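Local coordinates for protein CRISPR-associated endoribonuclease Cse3 (PDB 2Y9H) that cleaves CRISPR repeat RNA as an endoribonuclease, keeps hold of the mature crRNA after processing, and probably forms part of the Cascade complex, at residues Thr8-Asn13 with Ala81-Pro86. Numbering follows the deposited sequence.
Sequences TKLVLN and AQVFPP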
ATOM      1  N   THR A   8       7.037  -0.162  10.230  1.00 27.92           N
ATOM      2  CA  THR A   8       8.022  -1.201  10.416  1.00 26.79           C
ATOM      3  C   THR A   8       8.743  -1.432   9.112  1.00 31.48           C
ATOM      4  O   THR A   8       8.126  -1.514   8.053  1.00 44.43           O
ATOM      5  CB  THR A   8       7.353  -2.516  10.880  1.00 32.67           C
ATOM      6  OG1 THR A   8       6.603  -2.278  12.085  1.00 34.20           O
ATOM      7  CG2 THR A   8       8.407  -3.612  11.110  1.00 23.80           C
ATOM      8  N   LYS A   9      10.057  -1.522   9.180  1.00 24.41           N
ATOM      9  CA  LYS A   9      10.802  -1.860   7.996  1.00 31.18           C
ATOM     10  C   LYS A   9      11.339  -3.281   8.098  1.00 42.14           C
ATOM     11  O   LYS A   9      12.134  -3.614   8.997  1.00 48.81           O
ATOM     12  CB  LYS A   9      11.933  -0.861   7.754  1.00 34.40           C
ATOM     13  CG  LYS A   9      12.709  -1.082   6.451  1.00 38.45           C
ATOM     14  CD  LYS A   9      13.830  -0.064   6.311  1.00 47.97           C
ATOM     15  CE  LYS A   9      14.838  -0.467   5.241  1.00 53.41           C
ATOM     16  NZ  LYS A   9      15.944   0.529   5.133  1.00 55.32           N
ATOM     17  N   LEU A  10      10.893  -4.117   7.163  1.00 34.65           N
ATOM     18  CA  LEU A  10      11.415  -5.467   7.032  1.00 38.37           C
ATOM     19  C   LEU A  10      12.362  -5.553   5.849  1.00 34.75           C
ATOM     20  O   LEU A  10      12.030  -5.156   4.744  1.00 47.44           O
ATOM     21  CB  LEU A  10      10.278  -6.486   6.886  1.00 33.87           C
ATOM     22  CG  LEU A  10       9.451  -6.722   8.150  1.00 37.83           C
ATOM     23  CD1 LEU A  10       8.363  -5.680   8.283  1.00 35.48           C
ATOM     24  CD2 LEU A  10       8.854  -8.127   8.144  1.00 48.50           C
ATOM     25  N   VAL A  11      13.557  -6.058   6.081  1.00 26.19           N
ATOM     26  CA  VAL A  11      14.415  -6.321   4.959  1.00 39.46           C
ATOM     27  C   VAL A  11      14.422  -7.820   4.847  1.00 51.06           C
ATOM     28  O   VAL A  11      14.923  -8.521   5.727  1.00 58.96           O
ATOM     29  CB  VAL A  11      15.829  -5.767   5.152  1.00 37.86           C
ATOM     30  CG1 VAL A  11      16.547  -5.767   3.834  1.00 32.47           C
ATOM     31  CG2 VAL A  11      15.768  -4.358   5.684  1.00 42.28           C
ATOM     32  N   LEU A  12      13.832  -8.319   3.774  1.00 42.84           N
ATOM     33  CA  LEU A  12      13.641  -9.750   3.661  1.00 43.88           C
ATOM     34  C   LEU A  12      14.897 -10.472   3.174  1.00 48.67           C
ATOM     35  O   LEU A  12      15.627  -9.972   2.325  1.00 51.62           O
ATOM     36  CB  LEU A  12      12.426 -10.062   2.784  1.00 37.15           C
ATOM     37  CG  LEU A  12      11.135 -10.143   3.605  1.00 31.30           C
ATOM     38  CD1 LEU A  12      10.856  -8.828   4.315  1.00 29.34           C
ATOM     39  CD2 LEU A  12       9.958 -10.565   2.743  1.00 33.23           C
ATOM     40  N   ASN A  13      15.142 -11.648   3.740  1.00 44.15           N
ATOM     41  CA  ASN A  13      16.278 -12.479   3.365  1.00 44.68           C
ATOM     42  C   ASN A  13      15.945 -13.335   2.135  1.00 47.88           C
ATOM     43  O   ASN A  13      15.127 -14.240   2.220  1.00 52.54           O
ATOM     44  CB  ASN A  13      16.647 -13.360   4.556  1.00 50.82           C
ATOM     45  CG  ASN A  13      17.758 -14.332   4.257  1.00 56.50           C
ATOM     46  OD1 ASN A  13      18.172 -14.500   3.110  1.00 55.10           O
ATOM     47  ND2 ASN A  13      18.238 -14.999   5.296  1.00 57.29           N
ATOM     48  N   ALA A  81      13.861 -11.969   8.229  1.00 46.32           N
ATOM     49  CA  ALA A  81      14.225 -10.624   7.854  1.00 49.71           C
ATOM     50  C   ALA A  81      15.011  -9.907   8.927  1.00 52.22           C
ATOM     51  O   ALA A  81      14.749 -10.065  10.118  1.00 54.73           O
ATOM     52  CB  ALA A  81      12.972  -9.833   7.517  1.00 55.60           C
ATOM     53  N   GLN A  82      15.977  -9.109   8.492  1.00 58.29           N
ATOM     54  CA  GLN A  82      16.547  -8.100   9.362  1.00 53.49           C
ATOM     55  C   GLN A  82      15.446  -7.086   9.529  1.00 37.42           C
ATOM     56  O   GLN A  82      14.943  -6.543   8.552  1.00 33.37           O
ATOM     57  CB  GLN A  82      17.765  -7.451   8.724  1.00 60.20           C
ATOM     58  CG  GLN A  82      18.215  -6.167   9.407  1.00 65.98           C
ATOM     59  CD  GLN A  82      19.513  -5.622   8.823  1.00 73.81           C
ATOM     60  OE1 GLN A  82      19.590  -5.287   7.635  1.00 74.33           O
ATOM     61  NE2 GLN A  82      20.543  -5.542   9.655  1.00 77.46           N
ATOM     62  N   VAL A  83      15.046  -6.867  10.769  1.00 40.44           N
ATOM     63  CA  VAL A  83      13.951  -5.965  11.073  1.00 47.09           C
ATOM     64  C   VAL A  83      14.396  -5.038  12.177  1.00 43.35           C
ATOM     65  O   VAL A  83      14.881  -5.476  13.204  1.00 39.94           O
ATOM     66  CB  VAL A  83      12.735  -6.736  11.582  1.00 59.19           C
ATOM     67  CG1 VAL A  83      11.574  -5.782  11.880  1.00 61.25           C
ATOM     68  CG2 VAL A  83      12.344  -7.805  10.574  1.00 68.34           C
ATOM     69  N   PHE A  84      14.239  -3.745  11.981  1.00 48.75           N
ATOM     70  CA  PHE A  84      14.591  -2.836  13.048  1.00 49.93           C
ATOM     71  C   PHE A  84      13.367  -2.518  13.865  1.00 40.88           C
ATOM     72  O   PHE A  84      12.248  -2.555  13.357  1.00 39.60           O
ATOM     73  CB  PHE A  84      15.258  -1.586  12.496  1.00 63.54           C
ATOM     74  CG  PHE A  84      16.595  -1.857  11.889  1.00 75.14           C
ATOM     75  CD1 PHE A  84      17.738  -1.873  12.682  1.00 76.62           C
ATOM     76  CD2 PHE A  84      16.707  -2.136  10.530  1.00 80.30           C
ATOM     77  CE1 PHE A  84      18.976  -2.135  12.130  1.00 82.63           C
ATOM     78  CE2 PHE A  84      17.941  -2.402   9.966  1.00 86.03           C
ATOM     79  CZ  PHE A  84      19.082  -2.401  10.768  1.00 87.58           C
ATOM     80  N   PRO A  85      13.579  -2.218  15.147  1.00 40.60           N
ATOM     81  CA  PRO A  85      12.456  -2.011  16.064  1.00 39.69           C
ATOM     82  C   PRO A  85      11.467  -1.030  15.452  1.00 44.06           C
ATOM     83  O   PRO A  85      11.872   0.067  15.067  1.00 41.53           O
ATOM     84  CB  PRO A  85      13.122  -1.396  17.294  1.00 32.07           C
ATOM     85  CG  PRO A  85      14.557  -1.888  17.238  1.00 31.98           C
ATOM     86  CD  PRO A  85      14.891  -1.968  15.780  1.00 31.61           C
ATOM     87  N   PRO A  86      10.191  -1.436  15.336  1.00 46.61           N
ATOM     88  CA  PRO A  86       9.106  -0.569  14.864  1.00 36.98           C
ATOM     89  C   PRO A  86       9.242   0.848  15.405  1.00 33.65           C
ATOM     90  O   PRO A  86       9.821   1.038  16.463  1.00 38.41           O
ATOM     91  CB  PRO A  86       7.850  -1.226  15.444  1.00 33.36           C
ATOM     92  CG  PRO A  86       8.296  -2.591  15.987  1.00 38.09           C
ATOM     93  CD  PRO A  86       9.720  -2.806  15.589  1.00 37.29           C
TER
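Val-11 and Gln-82 form the hydrogen-bonded pair joining strand 8-12 to segment 81-86, which runs antiparallel to it. Val-11 N donates to Gln-82 O at 2.9 Å, with an N-H...O angle of 163°, a nearly straight bond. On this more open face, Val-11 CG2 also lies beside the same carbonyl oxygen, while the long polar chain of Gln-82 suits a solvent-facing position.

The other face is mostly apolar and more buried. Val-83, beta-branched like Val-11 and so suited to extended backbone, straddles two neighbours: CG1, anti to its backbone N (chi1 -179°), meets Thr-8 CG2 at 3.9 Å, whereas CG2 meets Leu-10 CG at 3.9 Å, the two side chains running alongside each other. Ala-81 suits its close pairing with Leu-12, CA to CA 4.3 Å, because its compact methyl CB meets Leu-12 CD1 at 4.0 Å and sits tightly, 3.0 Å from Val-11 O. Leu-10 and Leu-12 also pack on strand 62-67.

Farther along, Pro-86, lacking an N-H, meets Thr-8 through side chains: its CB rests 3.7 Å from Thr-8 OG1, a hydroxyl weakly hydrogen-bonded to Trp-73.

Strand 81-89 forms one edge of a four-stranded antiparallel sheet, well away from the bound RNA; main-chain bonding and apolar contacts together hold it there.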